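Long-range contact in Dps family protein (Staphylococcus aureus subsp. aureus, PDB 2D5K), which probably binds and oxidises iron within a hollow shell of twelve subunits and can compact the nucleoid: residues Val16-Val21 and Ser81-Ala86. Residues are numbered along the deposited sequence; the frame is centred on the assembly and turned at random.
Sequences VANWTV and SIVKEA
Where the chain leaves the short helix 74-80 of this Dps subunit, residues 81-86 run as a loop along helix 5-32 of the four-helix bundle. One direct hydrogen bond joins the two: the backbone N of Ile-82 donates to OD1 of Asn-18 at 2.8 Å, nearly straight (167°) and in the plane of the amide. Asparagine suits the place: chi1 of -69° sets CG beside the backbone N, and the amide offers OD1 as acceptor and ND2 as donor; ND2 binds Gln-109 of helix 92-120 and Gln-15, and Gln-14 also donates to OD1, so the amide's orientation is fixed. The side chain of Ile-82 crosses that of Asn-18 obliquely, its CG1 3.3 Å from OD1 of Asn-18. Within the loop, OG of Ser-81, anti to its backbone N, donates to O of Val-83 at 2.7 Å, on a lone pair, tying together the first residues after the helix.

Van der Waals packing centres on Val-21, whose branched side chain puts one methyl on each of two neighbours. Its CG2 presses on CB of Ser-81 at 3.4 Å, tighter than usual, while CG1 lies against O of Val-83. Small Ala-17 lets Ser-81, itself compact yet bearing a hydroxyl, approach the helix.

A water donates to both O of Val-21 and OE2 of Glu-85, whose carboxylate also accepts from the backbone N atoms of Leu-74 and Thr-75 of a second subunit. Polar bonds thus hold the loop's start to the helix, methyls pack beside them, and the carboxylate carries the contact into the subunit interface.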
ATOM      1  N   VAL B  16     -15.310  18.488 -24.578  1.00 19.91           N
ATOM      2  CA  VAL B  16     -14.405  19.187 -23.666  1.00 20.01           C
ATOM      3  C   VAL B  16     -15.199  20.336 -23.053  1.00 19.45           C
ATOM      4  O   VAL B  16     -15.111  20.599 -21.849  1.00 19.00           O
ATOM      5  CB  VAL B  16     -13.164  19.762 -24.395  1.00 21.83           C
ATOM      6  CG1 VAL B  16     -12.324  20.586 -23.419  1.00 22.80           C
ATOM      7  CG2 VAL B  16     -12.322  18.633 -24.963  1.00 22.13           C
ATOM      8  N   ALA B  17     -15.992  21.000 -23.890  1.00 18.00           N
ATOM      9  CA  ALA B  17     -16.828  22.113 -23.453  1.00 19.05           C
ATOM     10  C   ALA B  17     -17.899  21.639 -22.471  1.00 17.12           C
ATOM     11  O   ALA B  17     -18.048  22.211 -21.391  1.00 15.93           O
ATOM     12  CB  ALA B  17     -17.480  22.780 -24.656  1.00 18.61           C
ATOM     13  N   ASN B  18     -18.641  20.597 -22.847  1.00 16.20           N
ATOM     14  CA  ASN B  18     -19.690  20.051 -21.983  1.00 15.32           C
ATOM     15  C   ASN B  18     -19.181  19.703 -20.591  1.00 15.73           C
ATOM     16  O   ASN B  18     -19.774  20.084 -19.587  1.00 15.82           O
ATOM     17  CB  ASN B  18     -20.281  18.757 -22.557  1.00 15.47           C
ATOM     18  CG  ASN B  18     -21.094  18.973 -23.813  1.00 18.53           C
ATOM     19  OD1 ASN B  18     -21.594  20.067 -24.074  1.00 17.98           O
ATOM     20  ND2 ASN B  18     -21.256  17.905 -24.592  1.00 16.42           N
ATOM     21  N   TRP B  19     -18.080  18.962 -20.539  1.00 14.55           N
ATOM     22  CA  TRP B  19     -17.552  18.523 -19.264  1.00 14.25           C
ATOM     23  C   TRP B  19     -16.828  19.585 -18.455  1.00 14.98           C
ATOM     24  O   TRP B  19     -16.710  19.463 -17.237  1.00 15.08           O
ATOM     25  CB  TRP B  19     -16.698  17.272 -19.474  1.00 16.04           C
ATOM     26  CG  TRP B  19     -17.568  16.124 -19.924  1.00 17.04           C
ATOM     27  CD1 TRP B  19     -17.819  15.731 -21.211  1.00 19.49           C
ATOM     28  CD2 TRP B  19     -18.394  15.304 -19.088  1.00 18.69           C
ATOM     29  NE1 TRP B  19     -18.756  14.720 -21.226  1.00 18.97           N
ATOM     30  CE2 TRP B  19     -19.123  14.440 -19.937  1.00 19.58           C
ATOM     31  CE3 TRP B  19     -18.591  15.219 -17.704  1.00 20.33           C
ATOM     32  CZ2 TRP B  19     -20.035  13.500 -19.445  1.00 19.77           C
ATOM     33  CZ3 TRP B  19     -19.500  14.283 -17.213  1.00 22.92           C
ATOM     34  CH2 TRP B  19     -20.210  13.437 -18.086  1.00 23.09           C
ATOM     35  N   THR B  20     -16.362  20.633 -19.118  1.00 14.54           N
ATOM     36  CA  THR B  20     -15.712  21.709 -18.387  1.00 16.20           C
ATOM     37  C   THR B  20     -16.837  22.443 -17.654  1.00 15.28           C
ATOM     38  O   THR B  20     -16.704  22.793 -16.484  1.00 15.88           O
ATOM     39  CB  THR B  20     -14.975  22.673 -19.332  1.00 17.80           C
ATOM     40  OG1 THR B  20     -13.872  21.984 -19.944  1.00 18.75           O
ATOM     41  CG2 THR B  20     -14.440  23.872 -18.562  1.00 17.50           C
ATOM     42  N   VAL B  21     -17.955  22.659 -18.342  1.00 14.77           N
ATOM     43  CA  VAL B  21     -19.092  23.327 -17.715  1.00 14.85           C
ATOM     44  C   VAL B  21     -19.664  22.429 -16.621  1.00 14.69           C
ATOM     45  O   VAL B  21     -19.969  22.897 -15.520  1.00 13.17           O
ATOM     46  CB  VAL B  21     -20.200  23.651 -18.738  1.00 15.61           C
ATOM     47  CG1 VAL B  21     -21.393  24.278 -18.032  1.00 14.84           C
ATOM     48  CG2 VAL B  21     -19.663  24.604 -19.800  1.00 16.80           C
ATOM     49  N   SER B  81     -20.841  24.322 -25.055  1.00 24.32           N
ATOM     50  CA  SER B  81     -21.525  23.379 -24.172  1.00 22.14           C
ATOM     51  C   SER B  81     -23.050  23.286 -24.256  1.00 21.04           C
ATOM     52  O   SER B  81     -23.743  24.303 -24.302  1.00 22.09           O
ATOM     53  CB  SER B  81     -21.143  23.675 -22.719  1.00 21.49           C
ATOM     54  OG  SER B  81     -21.822  22.803 -21.830  1.00 18.12           O
ATOM     55  N   ILE B  82     -23.569  22.058 -24.262  1.00 19.52           N
ATOM     56  CA  ILE B  82     -25.015  21.854 -24.267  1.00 19.36           C
ATOM     57  C   ILE B  82     -25.433  21.734 -22.803  1.00 18.62           C
ATOM     58  O   ILE B  82     -26.621  21.702 -22.470  1.00 18.45           O
ATOM     59  CB  ILE B  82     -25.441  20.572 -25.029  1.00 20.04           C
ATOM     60  CG1 ILE B  82     -24.836  19.331 -24.370  1.00 20.89           C
ATOM     61  CG2 ILE B  82     -25.039  20.689 -26.492  1.00 21.82           C
ATOM     62  CD1 ILE B  82     -25.409  18.026 -24.893  1.00 22.70           C
ATOM     63  N   VAL B  83     -24.435  21.652 -21.927  1.00 17.84           N
ATOM     64  CA  VAL B  83     -24.680  21.584 -20.494  1.00 16.21           C
ATOM     65  C   VAL B  83     -24.712  23.032 -20.027  1.00 16.81           C
ATOM     66  O   VAL B  83     -23.754  23.779 -20.236  1.00 16.64           O
ATOM     67  CB  VAL B  83     -23.546  20.843 -19.750  1.00 17.87           C
ATOM     68  CG1 VAL B  83     -23.756  20.951 -18.242  1.00 14.37           C
ATOM     69  CG2 VAL B  83     -23.512  19.383 -20.176  1.00 15.72           C
ATOM     70  N   LYS B  84     -25.817  23.435 -19.414  1.00 16.75           N
ATOM     71  CA  LYS B  84     -25.947  24.803 -18.943  1.00 18.66           C
ATOM     72  C   LYS B  84     -25.529  24.913 -17.487  1.00 18.17           C
ATOM     73  O   LYS B  84     -25.539  23.926 -16.753  1.00 18.77           O
ATOM     74  CB  LYS B  84     -27.390  25.282 -19.136  1.00 21.63           C
ATOM     75  CG  LYS B  84     -27.853  25.165 -20.589  1.00 23.21           C
ATOM     76  CD  LYS B  84     -26.876  25.874 -21.529  1.00 29.97           C
ATOM     77  CE  LYS B  84     -27.068  25.461 -22.989  1.00 32.12           C
ATOM     78  NZ  LYS B  84     -28.433  25.767 -23.494  1.00 34.85           N
ATOM     79  N   GLU B  85     -25.145  26.115 -17.074  1.00 16.93           N
ATOM     80  CA  GLU B  85     -24.717  26.327 -15.700  1.00 18.73           C
ATOM     81  C   GLU B  85     -25.876  26.180 -14.726  1.00 20.30           C
ATOM     82  O   GLU B  85     -27.043  26.321 -15.100  1.00 19.89           O
ATOM     83  CB  GLU B  85     -24.073  27.707 -15.557  1.00 18.68           C
ATOM     84  CG  GLU B  85     -22.894  27.903 -16.494  1.00 18.59           C
ATOM     85  CD  GLU B  85     -21.756  28.657 -15.845  1.00 20.67           C
ATOM     86  OE1 GLU B  85     -21.761  29.907 -15.882  1.00 19.72           O
ATOM     87  OE2 GLU B  85     -20.862  27.989 -15.283  1.00 20.93           O
ATOM     88  N   ALA B  86     -25.545  25.890 -13.475  1.00 20.38           N
ATOM     89  CA  ALA B  86     -26.552  25.712 -12.443  1.00 22.83           C
ATOM     90  C   ALA B  86     -27.324  26.996 -12.166  1.00 24.55           C
ATOM     91  O   ALA B  86     -26.771  28.095 -12.231  1.00 24.46           O
ATOM     92  CB  ALA B  86     -25.893  25.224 -11.158  1.00 22.64           C
TER
HETATM   93  O   HOH W   1     -21.132  25.323 -14.646  1.00 19.26           O